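Local coordinates for protein RNA-dependent RNA polymerase (Dera Ghazi Khan orthonairovirus, PDB 6DX2) that probably acts as a whole as an RNA-directed RNA polymerase and carries at its start the viral OTU cysteine protease domain, linked to deubiquitinase activity, at residues A[43-55]-A[142-155]. Sequence-based numbering, arbitrary orientation.
Sequences FFYSVSFLLFESL and LNLKLCQGHIEPLQ
Leu50 of helix 43-52 packs against Pro153 and Leu142 of the hairpin formed by strands 142-147 and 150-155, a worked example of how one face of a helix is matched to a pair of antiparallel strands. Leu50 CG rests on Pro153 CB at 3.7 Å, while the two methyls part: CD1 goes to strand 142-147, lying near Leu142 CB and Leu144 CD2, and CD2 touches Gln155 CG, the Leu50 and Gln155 side chains sliding past each other in opposite directions. One turn earlier, Ser46 brings the backbones closest, Ser46 CA lying 4.9 Å from Pro153 CA. With OG anti to its own carbonyl carbon (chi1 -70°), the hydroxyl bonds back to the carbonyl of Cys42, so that this polar atom is satisfied within the helix and Ser46 OG can lie buried 3.3 Å from Pro153 CD. At the start of the helix, Ile151 runs alongside Phe43 and sets Ile151 CD1 against the ring edge, 3.5 Å from Phe43 CD1; Leu144, whose side chain crosses that of Phe43 at about a right angle, brings CD1 to Phe43 CE1. Leu142 ends this apolar row: its CD1 meets both Val47 CG1 and Leu51 CD2, its CD2 the latter alone.

Past the helix end the contact is looser, and Glu53 is exposed to solvent. Gln155 NE2 donates to Glu53 OE1 at 3.2 Å, nearly straight at 160°, on the syn side and somewhat out of the carboxylate plane; a water joins the same NE2 to Leu50 O. Gln155 OE1 faces the Phe49 ring edge.

The helix runs nearly along strand 150-155, at 11° between short axes, over the hairpin part of the mixed sheet. Helix 102-112 packs against Phe43, Val47 and Leu51, helix 58-71 also reaches Val47, and strand 116-121 bonds to strand 142-147 beside the hairpin.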
ATOM      1  N   PHE A  43       4.111  -3.152  -6.835  1.00 27.21           N
ATOM      2  CA  PHE A  43       3.658  -2.297  -5.749  1.00 27.17           C
ATOM      3  C   PHE A  43       3.965  -0.856  -6.105  1.00 28.45           C
ATOM      4  O   PHE A  43       3.096   0.016  -5.998  1.00 27.29           O
ATOM      5  CB  PHE A  43       4.351  -2.712  -4.440  1.00 26.90           C
ATOM      6  CG  PHE A  43       4.055  -1.792  -3.294  1.00 26.55           C
ATOM      7  CD1 PHE A  43       3.034  -2.102  -2.404  1.00 30.03           C
ATOM      8  CD2 PHE A  43       4.745  -0.599  -3.154  1.00 29.02           C
ATOM      9  CE1 PHE A  43       2.731  -1.235  -1.347  1.00 31.54           C
ATOM     10  CE2 PHE A  43       4.432   0.300  -2.097  1.00 33.48           C
ATOM     11  CZ  PHE A  43       3.416  -0.054  -1.193  1.00 31.71           C
ATOM     12  N   PHE A  44       5.158  -0.632  -6.672  1.00 26.65           N
ATOM     13  CA  PHE A  44       5.619   0.704  -6.999  1.00 27.06           C
ATOM     14  C   PHE A  44       4.974   1.213  -8.264  1.00 31.10           C
ATOM     15  O   PHE A  44       4.695   2.396  -8.352  1.00 31.51           O
ATOM     16  CB  PHE A  44       7.165   0.704  -7.075  1.00 28.26           C
ATOM     17  CG  PHE A  44       7.806   0.135  -5.779  1.00 28.97           C
ATOM     18  CD1 PHE A  44       7.844   0.903  -4.596  1.00 35.60           C
ATOM     19  CD2 PHE A  44       8.191  -1.219  -5.737  1.00 30.88           C
ATOM     20  CE1 PHE A  44       8.387   0.345  -3.422  1.00 33.54           C
ATOM     21  CE2 PHE A  44       8.689  -1.786  -4.595  1.00 29.48           C
ATOM     22  CZ  PHE A  44       8.774  -1.022  -3.426  1.00 32.33           C
ATOM     23  N   TYR A  45       4.716   0.336  -9.242  1.00 29.41           N
ATOM     24  CA  TYR A  45       3.911   0.736 -10.402  1.00 30.74           C
ATOM     25  C   TYR A  45       2.551   1.208  -9.941  1.00 29.47           C
ATOM     26  O   TYR A  45       2.003   2.187 -10.472  1.00 30.77           O
ATOM     27  CB  TYR A  45       3.676  -0.427 -11.342  1.00 30.48           C
ATOM     28  CG  TYR A  45       4.903  -0.968 -12.070  1.00 33.05           C
ATOM     29  CD1 TYR A  45       6.096  -0.206 -12.162  1.00 31.38           C
ATOM     30  CD2 TYR A  45       4.905  -2.284 -12.514  1.00 31.56           C
ATOM     31  CE1 TYR A  45       7.250  -0.749 -12.826  1.00 33.89           C
ATOM     32  CE2 TYR A  45       6.033  -2.831 -13.106  1.00 32.82           C
ATOM     33  CZ  TYR A  45       7.189  -2.067 -13.258  1.00 34.19           C
ATOM     34  OH  TYR A  45       8.298  -2.626 -13.856  1.00 35.26           O
ATOM     35  N   SER A  46       1.967   0.470  -8.988  1.00 28.20           N
ATOM     36  CA  SER A  46       0.602   0.741  -8.579  1.00 29.44           C
ATOM     37  C   SER A  46       0.506   2.078  -7.874  1.00 30.75           C
ATOM     38  O   SER A  46      -0.429   2.865  -8.148  1.00 28.06           O
ATOM     39  CB  SER A  46       0.110  -0.388  -7.692  1.00 28.90           C
ATOM     40  OG  SER A  46      -0.067  -1.573  -8.447  1.00 31.18           O
ATOM     41  N   VAL A  47       1.421   2.326  -6.933  1.00 29.55           N
ATOM     42  CA  VAL A  47       1.439   3.607  -6.228  1.00 28.13           C
ATOM     43  C   VAL A  47       1.701   4.741  -7.209  1.00 30.64           C
ATOM     44  O   VAL A  47       1.013   5.771  -7.179  1.00 30.27           O
ATOM     45  CB  VAL A  47       2.495   3.570  -5.118  1.00 29.97           C
ATOM     46  CG1 VAL A  47       2.756   5.009  -4.595  1.00 40.34           C
ATOM     47  CG2 VAL A  47       1.951   2.657  -4.050  1.00 30.34           C
ATOM     48  N   SER A  48       2.640   4.532  -8.162  1.00 28.97           N
ATOM     49  CA  SER A  48       2.893   5.574  -9.140  1.00 27.42           C
ATOM     50  C   SER A  48       1.624   5.842  -9.970  1.00 33.65           C
ATOM     51  O   SER A  48       1.286   6.992 -10.259  1.00 30.32           O
ATOM     52  CB  SER A  48       4.055   5.176 -10.062  1.00 31.06           C
ATOM     53  OG  SER A  48       4.379   6.202 -10.997  1.00 34.03           O
ATOM     54  N   PHE A  49       0.921   4.779 -10.371  1.00 28.11           N
ATOM     55  CA  PHE A  49      -0.292   4.992 -11.162  1.00 30.69           C
ATOM     56  C   PHE A  49      -1.285   5.865 -10.414  1.00 30.49           C
ATOM     57  O   PHE A  49      -1.902   6.765 -11.017  1.00 32.78           O
ATOM     58  CB  PHE A  49      -0.970   3.665 -11.516  1.00 31.87           C
ATOM     59  CG  PHE A  49      -2.186   3.876 -12.427  1.00 36.95           C
ATOM     60  CD1 PHE A  49      -2.009   4.194 -13.754  1.00 44.92           C
ATOM     61  CD2 PHE A  49      -3.465   3.879 -11.896  1.00 35.93           C
ATOM     62  CE1 PHE A  49      -3.117   4.421 -14.614  1.00 49.27           C
ATOM     63  CE2 PHE A  49      -4.565   4.119 -12.728  1.00 43.32           C
ATOM     64  CZ  PHE A  49      -4.371   4.384 -14.083  1.00 51.08           C
ATOM     65  N   LEU A  50      -1.466   5.586  -9.121  1.00 30.22           N
ATOM     66  CA  LEU A  50      -2.461   6.319  -8.340  1.00 30.75           C
ATOM     67  C   LEU A  50      -2.033   7.746  -8.052  1.00 32.34           C
ATOM     68  O   LEU A  50      -2.907   8.627  -7.932  1.00 36.56           O
ATOM     69  CB  LEU A  50      -2.763   5.577  -7.058  1.00 28.41           C
ATOM     70  CG  LEU A  50      -3.521   4.267  -7.316  1.00 28.49           C
ATOM     71  CD1 LEU A  50      -3.623   3.497  -6.044  1.00 31.48           C
ATOM     72  CD2 LEU A  50      -4.960   4.513  -7.880  1.00 33.58           C
ATOM     73  N   LEU A  51      -0.733   8.013  -7.927  1.00 31.91           N
ATOM     74  CA  LEU A  51      -0.305   9.388  -7.650  1.00 35.72           C
ATOM     75  C   LEU A  51      -0.174  10.232  -8.914  1.00 39.62           C
ATOM     76  O   LEU A  51      -0.503  11.423  -8.886  1.00 41.10           O
ATOM     77  CB  LEU A  51       1.020   9.405  -6.915  1.00 33.42           C
ATOM     78  CG  LEU A  51       1.000   8.716  -5.578  1.00 31.26           C
ATOM     79  CD1 LEU A  51       2.433   8.653  -5.036  1.00 33.86           C
ATOM     80  CD2 LEU A  51       0.094   9.513  -4.546  1.00 33.32           C
ATOM     81  N   PHE A  52       0.254   9.643 -10.039  1.00 38.15           N
ATOM     82  CA  PHE A  52       0.622  10.386 -11.231  1.00 38.42           C
ATOM     83  C   PHE A  52      -0.152  10.010 -12.489  1.00 37.70           C
ATOM     84  O   PHE A  52       0.070  10.646 -13.523  1.00 41.98           O
ATOM     85  CB  PHE A  52       2.128  10.194 -11.544  1.00 41.79           C
ATOM     86  CG  PHE A  52       3.035  10.647 -10.414  1.00 39.10           C
ATOM     87  CD1 PHE A  52       3.345  11.984 -10.256  1.00 50.16           C
ATOM     88  CD2 PHE A  52       3.545   9.746  -9.501  1.00 34.60           C
ATOM     89  CE1 PHE A  52       4.152  12.397  -9.177  1.00 45.19           C
ATOM     90  CE2 PHE A  52       4.380  10.164  -8.428  1.00 37.67           C
ATOM     91  CZ  PHE A  52       4.655  11.467  -8.279  1.00 40.31           C
ATOM     92  N   GLU A  53      -1.004   8.977 -12.454  1.00 38.21           N
ATOM     93  CA  GLU A  53      -1.667   8.431 -13.644  1.00 40.34           C
ATOM     94  C   GLU A  53      -0.644   7.999 -14.674  1.00 46.73           C
ATOM     95  O   GLU A  53      -0.863   8.085 -15.883  1.00 45.56           O
ATOM     96  CB  GLU A  53      -2.678   9.427 -14.246  1.00 49.27           C
ATOM     97  CG  GLU A  53      -3.821   9.789 -13.293  1.00 60.61           C
ATOM     98  CD  GLU A  53      -4.923   8.703 -13.157  1.00 74.19           C
ATOM     99  OE1 GLU A  53      -5.591   8.689 -12.098  1.00 78.91           O
ATOM    100  OE2 GLU A  53      -5.150   7.887 -14.081  1.00 77.28           O
ATOM    101  N   SER A  54       0.492   7.518 -14.185  1.00 41.70           N
ATOM    102  CA  SER A  54       1.580   7.083 -15.028  1.00 38.20           C
ATOM    103  C   SER A  54       2.421   6.140 -14.187  1.00 37.25           C
ATOM    104  O   SER A  54       2.421   6.231 -12.962  1.00 34.81           O
ATOM    105  CB  SER A  54       2.410   8.273 -15.504  1.00 46.02           C
ATOM    106  OG  SER A  54       3.682   7.852 -15.949  1.00 52.97           O
ATOM    107  N   LEU A  55       3.147   5.236 -14.867  1.00 44.29           N
ATOM    108  CA  LEU A  55       4.023   4.308 -14.177  1.00 39.76           C
ATOM    109  C   LEU A  55       5.438   4.843 -14.036  1.00 45.10           C
ATOM    110  O   LEU A  55       6.259   4.239 -13.323  1.00 40.27           O
ATOM    111  CB  LEU A  55       4.071   2.967 -14.929  1.00 39.20           C
ATOM    112  CG  LEU A  55       2.746   2.257 -15.151  1.00 45.54           C
ATOM    113  CD1 LEU A  55       2.958   0.868 -15.662  1.00 44.81           C
ATOM    114  CD2 LEU A  55       1.932   2.216 -13.838  1.00 41.27           C
ATOM    115  N   LEU A 142      -4.678   5.712  -1.272  1.00 30.88           N
ATOM    116  CA  LEU A 142      -4.219   4.822  -2.347  1.00 27.94           C
ATOM    117  C   LEU A 142      -4.684   3.423  -1.981  1.00 29.54           C
ATOM    118  O   LEU A 142      -4.141   2.796  -1.062  1.00 31.10           O
ATOM    119  CB  LEU A 142      -2.715   4.871  -2.545  1.00 29.67           C
ATOM    120  CG  LEU A 142      -1.965   6.189  -2.625  1.00 41.64           C
ATOM    121  CD1 LEU A 142      -0.559   5.921  -3.209  1.00 39.99           C
ATOM    122  CD2 LEU A 142      -2.609   7.213  -3.399  1.00 42.67           C
ATOM    123  N   ASN A 143      -5.648   2.938  -2.742  1.00 27.69           N
ATOM    124  CA  ASN A 143      -6.272   1.642  -2.531  1.00 28.34           C
ATOM    125  C   ASN A 143      -5.559   0.650  -3.418  1.00 27.23           C
ATOM    126  O   ASN A 143      -5.626   0.789  -4.639  1.00 30.02           O
ATOM    127  CB  ASN A 143      -7.753   1.717  -2.871  1.00 29.20           C
ATOM    128  CG  ASN A 143      -8.490   2.550  -1.846  1.00 32.48           C
ATOM    129  OD1 ASN A 143      -8.616   2.110  -0.719  1.00 33.14           O
ATOM    130  ND2 ASN A 143      -8.758   3.818  -2.158  1.00 30.80           N
ATOM    131  N   LEU A 144      -4.984  -0.388  -2.803  1.00 27.71           N
ATOM    132  CA  LEU A 144      -4.224  -1.401  -3.535  1.00 29.75           C
ATOM    133  C   LEU A 144      -4.892  -2.734  -3.335  1.00 30.28           C
ATOM    134  O   LEU A 144      -5.244  -3.079  -2.194  1.00 32.77           O
ATOM    135  CB  LEU A 144      -2.766  -1.473  -2.974  1.00 28.20           C
ATOM    136  CG  LEU A 144      -1.989  -0.158  -3.106  1.00 31.92           C
ATOM    137  CD1 LEU A 144      -0.596  -0.390  -2.552  1.00 34.11           C
ATOM    138  CD2 LEU A 144      -1.891   0.330  -4.582  1.00 34.73           C
ATOM    139  N   LYS A 145      -5.039  -3.472  -4.430  1.00 29.58           N
ATOM    140  CA  LYS A 145      -5.574  -4.813  -4.389  1.00 31.11           C
ATOM    141  C   LYS A 145      -4.424  -5.786  -4.393  1.00 35.41           C
ATOM    142  O   LYS A 145      -3.604  -5.793  -5.325  1.00 34.42           O
ATOM    143  CB  LYS A 145      -6.488  -5.078  -5.576  1.00 33.28           C
ATOM    144  CG  LYS A 145      -7.169  -6.448  -5.551  1.00 37.60           C
ATOM    145  CD  LYS A 145      -8.135  -6.599  -6.750  1.00 42.60           C
ATOM    146  CE  LYS A 145      -7.374  -7.008  -7.991  1.00 55.55           C
ATOM    147  NZ  LYS A 145      -8.242  -6.935  -9.199  1.00 56.98           N
ATOM    148  N   LEU A 146      -4.399  -6.655  -3.394  1.00 33.74           N
ATOM    149  CA  LEU A 146      -3.403  -7.723  -3.321  1.00 32.20           C
ATOM    150  C   LEU A 146      -4.109  -9.007  -3.635  1.00 34.26           C
ATOM    151  O   LEU A 146      -4.941  -9.467  -2.847  1.00 42.20           O
ATOM    152  CB  LEU A 146      -2.834  -7.759  -1.898  1.00 34.82           C
ATOM    153  CG  LEU A 146      -1.756  -6.734  -1.595  1.00 41.71           C
ATOM    154  CD1 LEU A 146      -2.156  -5.287  -1.868  1.00 45.74           C
ATOM    155  CD2 LEU A 146      -1.370  -6.895  -0.109  1.00 42.55           C
ATOM    156  N   CYS A 147      -3.768  -9.603  -4.762  1.00 35.67           N
ATOM    157  CA  CYS A 147      -4.510 -10.779  -5.206  1.00 43.43           C
ATOM    158  C   CYS A 147      -3.539 -11.715  -5.900  1.00 47.80           C
ATOM    159  O   CYS A 147      -2.841 -11.296  -6.820  1.00 51.55           O
ATOM    160  CB  CYS A 147      -5.663 -10.368  -6.131  1.00 46.29           C
ATOM    161  SG  CYS A 147      -6.814 -11.743  -6.485  1.00 62.70           S
ATOM    162  N   GLN A 148      -3.462 -12.954  -5.424  1.00 50.54           N
ATOM    163  CA  GLN A 148      -2.646 -13.986  -6.062  1.00 56.19           C
ATOM    164  C   GLN A 148      -1.212 -13.508  -6.293  1.00 52.93           C
ATOM    165  O   GLN A 148      -0.605 -13.736  -7.343  1.00 57.55           O
ATOM    166  CB  GLN A 148      -3.301 -14.446  -7.356  1.00 67.19           C
ATOM    167  CG  GLN A 148      -4.547 -15.259  -7.090  1.00 85.53           C
ATOM    168  CD  GLN A 148      -4.253 -16.494  -6.250  1.00100.55           C
ATOM    169  OE1 GLN A 148      -4.953 -16.784  -5.278  1.00103.87           O
ATOM    170  NE2 GLN A 148      -3.210 -17.227  -6.624  1.00108.19           N
ATOM    171  N   GLY A 149      -0.668 -12.836  -5.295  1.00 54.08           N
ATOM    172  CA  GLY A 149       0.707 -12.416  -5.333  1.00 59.24           C
ATOM    173  C   GLY A 149       0.987 -11.162  -6.126  1.00 54.16           C
ATOM    174  O   GLY A 149       2.140 -10.729  -6.166  1.00 57.23           O
ATOM    175  N   HIS A 150      -0.017 -10.547  -6.743  1.00 46.12           N
ATOM    176  CA  HIS A 150       0.223  -9.328  -7.485  1.00 39.39           C
ATOM    177  C   HIS A 150      -0.554  -8.180  -6.865  1.00 40.65           C
ATOM    178  O   HIS A 150      -1.484  -8.379  -6.086  1.00 42.19           O
ATOM    179  CB  HIS A 150      -0.135  -9.527  -8.974  1.00 51.20           C
ATOM    180  CG  HIS A 150       0.810 -10.459  -9.674  1.00 73.49           C
ATOM    181  ND1 HIS A 150       0.511 -11.785  -9.910  1.00 81.65           N
ATOM    182  CD2 HIS A 150       2.059 -10.260 -10.170  1.00 77.93           C
ATOM    183  CE1 HIS A 150       1.526 -12.359 -10.533  1.00 81.02           C
ATOM    184  NE2 HIS A 150       2.478 -11.457 -10.703  1.00 77.36           N
ATOM    185  N   ILE A 151      -0.060  -6.978  -7.097  1.00 41.10           N
ATOM    186  CA  ILE A 151      -0.669  -5.767  -6.603  1.00 37.11           C
ATOM    187  C   ILE A 151      -1.151  -4.995  -7.803  1.00 37.81           C
ATOM    188  O   ILE A 151      -0.425  -4.855  -8.805  1.00 40.87           O
ATOM    189  CB  ILE A 151       0.306  -4.932  -5.752  1.00 40.93           C
ATOM    190  CG1 ILE A 151       0.627  -5.701  -4.483  1.00 47.57           C
ATOM    191  CG2 ILE A 151      -0.254  -3.502  -5.477  1.00 39.21           C
ATOM    192  CD1 ILE A 151       1.427  -4.938  -3.551  1.00 56.96           C
ATOM    193  N   GLU A 152      -2.394  -4.525  -7.718  1.00 37.93           N
ATOM    194  CA  GLU A 152      -2.971  -3.653  -8.722  1.00 39.26           C
ATOM    195  C   GLU A 152      -3.581  -2.427  -8.050  1.00 34.00           C
ATOM    196  O   GLU A 152      -4.072  -2.497  -6.915  1.00 33.70           O
ATOM    197  CB  GLU A 152      -4.042  -4.394  -9.529  1.00 38.90           C
ATOM    198  CG  GLU A 152      -3.590  -5.792 -10.008  1.00 47.58           C
ATOM    199  CD  GLU A 152      -2.448  -5.775 -11.040  1.00 64.86           C
ATOM    200  OE1 GLU A 152      -2.227  -4.712 -11.665  1.00 56.26           O
ATOM    201  OE2 GLU A 152      -1.792  -6.845 -11.237  1.00 67.24           O
ATOM    202  N   PRO A 153      -3.527  -1.283  -8.698  1.00 30.85           N
ATOM    203  CA  PRO A 153      -4.241  -0.105  -8.168  1.00 33.27           C
ATOM    204  C   PRO A 153      -5.759  -0.256  -8.291  1.00 32.64           C
ATOM    205  O   PRO A 153      -6.255  -0.844  -9.243  1.00 36.58           O
ATOM    206  CB  PRO A 153      -3.719   1.039  -9.059  1.00 36.09           C
ATOM    207  CG  PRO A 153      -3.111   0.399 -10.241  1.00 38.23           C
ATOM    208  CD  PRO A 153      -2.925  -1.048 -10.023  1.00 34.00           C
ATOM    209  N   LEU A 154      -6.492   0.311  -7.333  1.00 30.87           N
ATOM    210  CA  LEU A 154      -7.948   0.429  -7.393  1.00 34.84           C
ATOM    211  C   LEU A 154      -8.314   1.902  -7.433  1.00 37.87           C
ATOM    212  O   LEU A 154      -7.664   2.702  -6.782  1.00 35.36           O
ATOM    213  CB  LEU A 154      -8.579  -0.196  -6.131  1.00 34.75           C
ATOM    214  CG  LEU A 154      -8.283  -1.713  -6.000  1.00 31.25           C
ATOM    215  CD1 LEU A 154      -8.688  -2.069  -4.524  1.00 33.01           C
ATOM    216  CD2 LEU A 154      -9.081  -2.461  -7.074  1.00 36.21           C
ATOM    217  N   GLN A 155      -9.410   2.257  -8.121  1.00 37.33           N
ATOM    218  CA  GLN A 155      -9.987   3.601  -7.975  1.00 37.06           C
ATOM    219  C   GLN A 155     -11.468   3.495  -7.682  1.00 38.74           C
ATOM    220  O   GLN A 155     -12.139   2.589  -8.184  1.00 44.48           O
ATOM    221  CB  GLN A 155      -9.739   4.417  -9.262  1.00 41.12           C
ATOM    222  CG  GLN A 155      -8.216   4.562  -9.487  1.00 48.64           C
ATOM    223  CD  GLN A 155      -7.834   5.458 -10.639  1.00 60.27           C
ATOM    224  OE1 GLN A 155      -8.130   5.165 -11.806  1.00 62.08           O
ATOM    225  NE2 GLN A 155      -7.124   6.543 -10.324  1.00 62.72           N
TER
HETATM  226  O   HOH W   1      -5.721   8.015  -7.951  1.00 51.73           O